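Long-range contact in RavO (Legionella pneumophila subsp. pneumophila, PDB 6DM4), which probably binds phosphotyrosine-containing host proteins such as human Shc1 through the SH2 domain that makes up this chain of a longer protein: residues E11-R23 / S35-N47. Residues are numbered along the deposited sequence; the frame is centred on the assembly and turned at random.
Sequences EIFVDRHYKENIR and SKAEFILRWSSAN. With SO4 (sulfate ion), chain H.
The H17 imidazole lies almost parallel to the F39 ring in an offset stack, planes 4° apart and centroids separated by 4.2 Å. With CG beside its own backbone N (chi1 -69°), H17 holds its ring against D15, whose OD2 takes ND1 in the imidazole plane through its syn lone pair at 2.8 Å and also accepts H17 N in an Asx turn. The ND1 bond fixes the ring's rotation on F39.

The backbones join at a single parallel bridge between Y18 and L41: L41 N donates to H17 O over 2.9 Å, and K19 N to L41 O over 2.8 Å. Close packing continues as Y18, CG anti to its backbone N (chi1 -172°), runs alongside W43 and brings OH within 3.4 Å of W43 CB. F13 CZ meets the indole edge at CZ3, 3.7 Å away. Where the backbones part, a water accepts from W43 N and bonds K19 O and I22 O.

The solvent side is looser: poorly ordered R23 lays its guanidinium over W43 CD1, and exposed R16 meets a sulfate, probably from the crystallisation liquor, beside E38 N. R42 leaves the edge strand away from 11-23, though CB touches I22 O; it bonds S61 and S70. R42 NH2, S44 OG and S45 OG bind the peptide's modified side chain, forming an SH2 phosphotyrosine pocket with a probable FLVR-type strand arginine.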
# COMPACT_ATOMS: atom_id res chain seq x y z
N GLU A 11 1.30 5.91 -0.26
CA GLU A 11 0.50 6.93 -0.94
C GLU A 11 -0.38 6.31 -2.02
O GLU A 11 -1.53 6.72 -2.19
CB GLU A 11 1.42 7.99 -1.54
CG GLU A 11 1.40 9.32 -0.80
CD GLU A 11 2.37 10.34 -1.39
OE1 GLU A 11 3.59 10.17 -1.21
OE2 GLU A 11 1.91 11.31 -2.02
N ILE A 12 0.14 5.32 -2.74
CA ILE A 12 -0.63 4.70 -3.82
C ILE A 12 -1.68 3.75 -3.26
O ILE A 12 -2.86 3.81 -3.65
CB ILE A 12 0.32 3.98 -4.80
CG1 ILE A 12 1.24 4.98 -5.50
CG2 ILE A 12 -0.47 3.17 -5.85
CD1 ILE A 12 2.21 4.33 -6.46
N PHE A 13 -1.28 2.87 -2.34
CA PHE A 13 -2.16 1.78 -1.94
C PHE A 13 -3.32 2.23 -1.07
O PHE A 13 -4.32 1.51 -0.98
CB PHE A 13 -1.35 0.70 -1.21
CG PHE A 13 -0.39 -0.04 -2.10
CD1 PHE A 13 -0.60 -0.11 -3.47
CD2 PHE A 13 0.73 -0.66 -1.57
CE1 PHE A 13 0.29 -0.79 -4.29
CE2 PHE A 13 1.62 -1.34 -2.38
CZ PHE A 13 1.40 -1.41 -3.74
N VAL A 14 -3.22 3.39 -0.41
CA VAL A 14 -4.36 3.88 0.37
C VAL A 14 -5.37 4.63 -0.49
O VAL A 14 -6.47 4.92 -0.01
CB VAL A 14 -3.95 4.81 1.53
CG1 VAL A 14 -2.87 4.17 2.39
CG2 VAL A 14 -3.47 6.15 1.00
N ASP A 15 -5.02 4.96 -1.73
CA ASP A 15 -5.88 5.79 -2.55
C ASP A 15 -7.06 4.98 -3.08
O ASP A 15 -6.92 3.79 -3.39
CB ASP A 15 -5.10 6.41 -3.70
CG ASP A 15 -5.90 7.43 -4.49
OD1 ASP A 15 -5.84 8.62 -4.14
OD2 ASP A 15 -6.61 7.02 -5.44
N ARG A 16 -8.21 5.63 -3.20
CA ARG A 16 -9.42 4.93 -3.63
C ARG A 16 -9.31 4.40 -5.06
O ARG A 16 -10.03 3.45 -5.41
CB ARG A 16 -10.64 5.85 -3.52
CG ARG A 16 -10.59 7.10 -4.37
CD ARG A 16 -11.85 7.94 -4.19
NE ARG A 16 -11.90 9.06 -5.11
CZ ARG A 16 -12.38 8.99 -6.35
NH1 ARG A 16 -12.85 7.84 -6.81
NH2 ARG A 16 -12.39 10.07 -7.12
N HIS A 17 -8.43 4.98 -5.88
CA HIS A 17 -8.26 4.48 -7.24
C HIS A 17 -7.56 3.13 -7.28
O HIS A 17 -7.67 2.43 -8.29
CB HIS A 17 -7.47 5.47 -8.09
CG HIS A 17 -8.21 6.74 -8.39
ND1 HIS A 17 -8.15 7.85 -7.58
CD2 HIS A 17 -9.02 7.07 -9.42
CE1 HIS A 17 -8.89 8.81 -8.09
NE2 HIS A 17 -9.43 8.36 -9.21
N TYR A 18 -6.85 2.74 -6.22
CA TYR A 18 -6.14 1.47 -6.22
C TYR A 18 -7.11 0.32 -5.95
O TYR A 18 -7.81 0.32 -4.93
CB TYR A 18 -5.02 1.45 -5.19
CG TYR A 18 -4.16 0.22 -5.33
CD1 TYR A 18 -3.25 0.10 -6.37
CD2 TYR A 18 -4.30 -0.85 -4.46
CE1 TYR A 18 -2.47 -1.03 -6.52
CE2 TYR A 18 -3.54 -1.99 -4.60
CZ TYR A 18 -2.63 -2.08 -5.64
OH TYR A 18 -1.86 -3.21 -5.79
N LYS A 19 -7.11 -0.67 -6.84
CA LYS A 19 -8.03 -1.82 -6.78
C LYS A 19 -7.22 -3.08 -6.50
O LYS A 19 -6.69 -3.70 -7.42
CB LYS A 19 -8.80 -1.94 -8.09
CG LYS A 19 -9.51 -0.67 -8.51
CD LYS A 19 -10.58 -0.29 -7.49
CE LYS A 19 -11.23 1.03 -7.85
NZ LYS A 19 -12.36 1.35 -6.93
N GLU A 20 -7.15 -3.48 -5.22
CA GLU A 20 -6.32 -4.62 -4.85
C GLU A 20 -6.88 -5.95 -5.35
O GLU A 20 -6.12 -6.92 -5.44
CB GLU A 20 -6.14 -4.68 -3.33
CG GLU A 20 -7.41 -4.93 -2.54
CD GLU A 20 -8.09 -3.65 -2.10
OE1 GLU A 20 -7.94 -2.63 -2.79
OE2 GLU A 20 -8.76 -3.67 -1.04
N ASN A 21 -8.16 -6.02 -5.67
CA ASN A 21 -8.76 -7.28 -6.09
C ASN A 21 -8.88 -7.40 -7.61
O ASN A 21 -9.54 -8.33 -8.09
CB ASN A 21 -10.13 -7.46 -5.44
CG ASN A 21 -10.05 -7.56 -3.92
OD1 ASN A 21 -10.76 -6.87 -3.20
ND2 ASN A 21 -9.17 -8.44 -3.44
N ILE A 22 -8.25 -6.51 -8.36
CA ILE A 22 -8.28 -6.53 -9.82
C ILE A 22 -6.88 -6.88 -10.29
O ILE A 22 -5.97 -6.05 -10.22
CB ILE A 22 -8.76 -5.20 -10.41
CG1 ILE A 22 -10.20 -4.91 -9.97
CG2 ILE A 22 -8.68 -5.23 -11.92
CD1 ILE A 22 -10.78 -3.67 -10.59
N ARG A 23 -6.70 -8.10 -10.79
CA ARG A 23 -5.37 -8.52 -11.22
C ARG A 23 -5.25 -8.96 -12.68
O ARG A 23 -4.27 -8.63 -13.35
CB ARG A 23 -4.85 -9.64 -10.31
CG ARG A 23 -4.78 -9.25 -8.84
CD ARG A 23 -3.63 -8.29 -8.58
NE ARG A 23 -2.77 -8.75 -7.50
CZ ARG A 23 -2.02 -9.85 -7.56
NH1 ARG A 23 -2.02 -10.59 -8.65
NH2 ARG A 23 -1.26 -10.20 -6.53
N SER A 35 -18.30 0.28 -14.21
CA SER A 35 -17.77 1.46 -13.53
C SER A 35 -17.67 2.66 -14.47
O SER A 35 -17.36 2.52 -15.66
CB SER A 35 -16.40 1.15 -12.95
OG SER A 35 -15.79 2.31 -12.40
N LYS A 36 -17.96 3.84 -13.93
CA LYS A 36 -17.74 5.10 -14.61
C LYS A 36 -16.48 5.82 -14.09
O LYS A 36 -16.32 7.02 -14.34
CB LYS A 36 -18.96 6.00 -14.46
CG LYS A 36 -20.27 5.33 -14.87
CD LYS A 36 -21.08 6.22 -15.81
CE LYS A 36 -22.02 5.40 -16.69
NZ LYS A 36 -22.22 6.05 -18.02
N ALA A 37 -15.61 5.10 -13.39
CA ALA A 37 -14.38 5.70 -12.87
C ALA A 37 -13.48 6.17 -14.01
O ALA A 37 -13.47 5.59 -15.10
CB ALA A 37 -13.63 4.69 -12.01
N GLU A 38 -12.72 7.24 -13.75
CA GLU A 38 -11.84 7.76 -14.80
C GLU A 38 -10.63 6.85 -15.01
O GLU A 38 -10.16 6.69 -16.14
CB GLU A 38 -11.40 9.18 -14.48
CG GLU A 38 -12.47 10.24 -14.75
CD GLU A 38 -12.90 10.30 -16.21
OE1 GLU A 38 -12.04 10.12 -17.10
OE2 GLU A 38 -14.10 10.53 -16.46
N PHE A 39 -10.10 6.27 -13.94
CA PHE A 39 -9.02 5.30 -14.08
C PHE A 39 -8.95 4.47 -12.81
O PHE A 39 -9.52 4.82 -11.78
CB PHE A 39 -7.67 5.98 -14.35
CG PHE A 39 -7.12 6.76 -13.19
CD1 PHE A 39 -7.48 8.09 -12.99
CD2 PHE A 39 -6.22 6.18 -12.30
CE1 PHE A 39 -6.96 8.82 -11.92
CE2 PHE A 39 -5.71 6.90 -11.22
CZ PHE A 39 -6.08 8.22 -11.03
N ILE A 40 -8.24 3.35 -12.91
CA ILE A 40 -7.86 2.59 -11.73
C ILE A 40 -6.35 2.39 -11.71
O ILE A 40 -5.67 2.48 -12.73
CB ILE A 40 -8.56 1.22 -11.65
CG1 ILE A 40 -8.17 0.34 -12.85
CG2 ILE A 40 -10.04 1.42 -11.55
CD1 ILE A 40 -8.71 -1.09 -12.78
N LEU A 41 -5.84 2.12 -10.52
CA LEU A 41 -4.49 1.61 -10.32
C LEU A 41 -4.59 0.17 -9.82
O LEU A 41 -5.57 -0.21 -9.17
CB LEU A 41 -3.72 2.47 -9.33
CG LEU A 41 -3.52 3.92 -9.77
CD1 LEU A 41 -2.93 4.74 -8.65
CD2 LEU A 41 -2.62 3.97 -10.98
N ARG A 42 -3.58 -0.63 -10.14
CA ARG A 42 -3.65 -2.04 -9.82
C ARG A 42 -2.25 -2.61 -9.75
O ARG A 42 -1.29 -2.01 -10.24
CB ARG A 42 -4.48 -2.81 -10.87
CG ARG A 42 -4.01 -2.59 -12.29
CD ARG A 42 -4.89 -3.32 -13.29
NE ARG A 42 -4.49 -3.06 -14.67
CZ ARG A 42 -3.45 -3.65 -15.26
NH1 ARG A 42 -2.72 -4.53 -14.59
NH2 ARG A 42 -3.16 -3.37 -16.53
N TRP A 43 -2.16 -3.79 -9.15
CA TRP A 43 -0.89 -4.50 -9.07
C TRP A 43 -0.51 -5.03 -10.46
O TRP A 43 -1.26 -5.80 -11.05
CB TRP A 43 -1.00 -5.62 -8.05
CG TRP A 43 0.27 -6.33 -7.67
CD1 TRP A 43 0.69 -7.55 -8.11
CD2 TRP A 43 1.27 -5.88 -6.74
NE1 TRP A 43 1.88 -7.88 -7.53
CE2 TRP A 43 2.27 -6.87 -6.69
CE3 TRP A 43 1.43 -4.73 -5.96
CZ2 TRP A 43 3.40 -6.75 -5.88
CZ3 TRP A 43 2.55 -4.61 -5.16
CH2 TRP A 43 3.52 -5.62 -5.13
N SER A 44 0.63 -4.59 -10.97
CA SER A 44 1.03 -4.88 -12.35
C SER A 44 1.49 -6.32 -12.51
O SER A 44 2.06 -6.92 -11.60
CB SER A 44 2.16 -3.93 -12.78
OG SER A 44 2.81 -4.39 -13.95
N SER A 45 1.26 -6.85 -13.72
CA SER A 45 1.72 -8.20 -14.06
C SER A 45 3.24 -8.33 -14.01
O SER A 45 3.75 -9.44 -13.84
CB SER A 45 1.22 -8.58 -15.45
OG SER A 45 1.99 -7.94 -16.46
N ALA A 46 3.97 -7.22 -14.16
CA ALA A 46 5.43 -7.29 -14.19
C ALA A 46 6.04 -7.68 -12.86
O ALA A 46 7.22 -8.02 -12.82
CB ALA A 46 6.00 -5.94 -14.64
N ASN A 47 5.27 -7.65 -11.77
CA ASN A 47 5.83 -7.98 -10.46
C ASN A 47 6.19 -9.46 -10.37
O ASN A 47 7.25 -9.81 -9.82
CB ASN A 47 4.85 -7.59 -9.36
CG ASN A 47 4.79 -6.09 -9.16
OD1 ASN A 47 5.79 -5.45 -8.86
ND2 ASN A 47 3.60 -5.51 -9.33
S SO4 H . -12.80 8.86 -10.61
O1 SO4 H . -13.63 8.11 -9.67
O2 SO4 H . -13.58 9.17 -11.81
O3 SO4 H . -11.64 8.05 -10.98
O4 SO4 H . -12.36 10.11 -10.00
O HOH W 1 -4.41 -5.07 -8.12
O HOH W 2 -3.72 -6.09 -12.25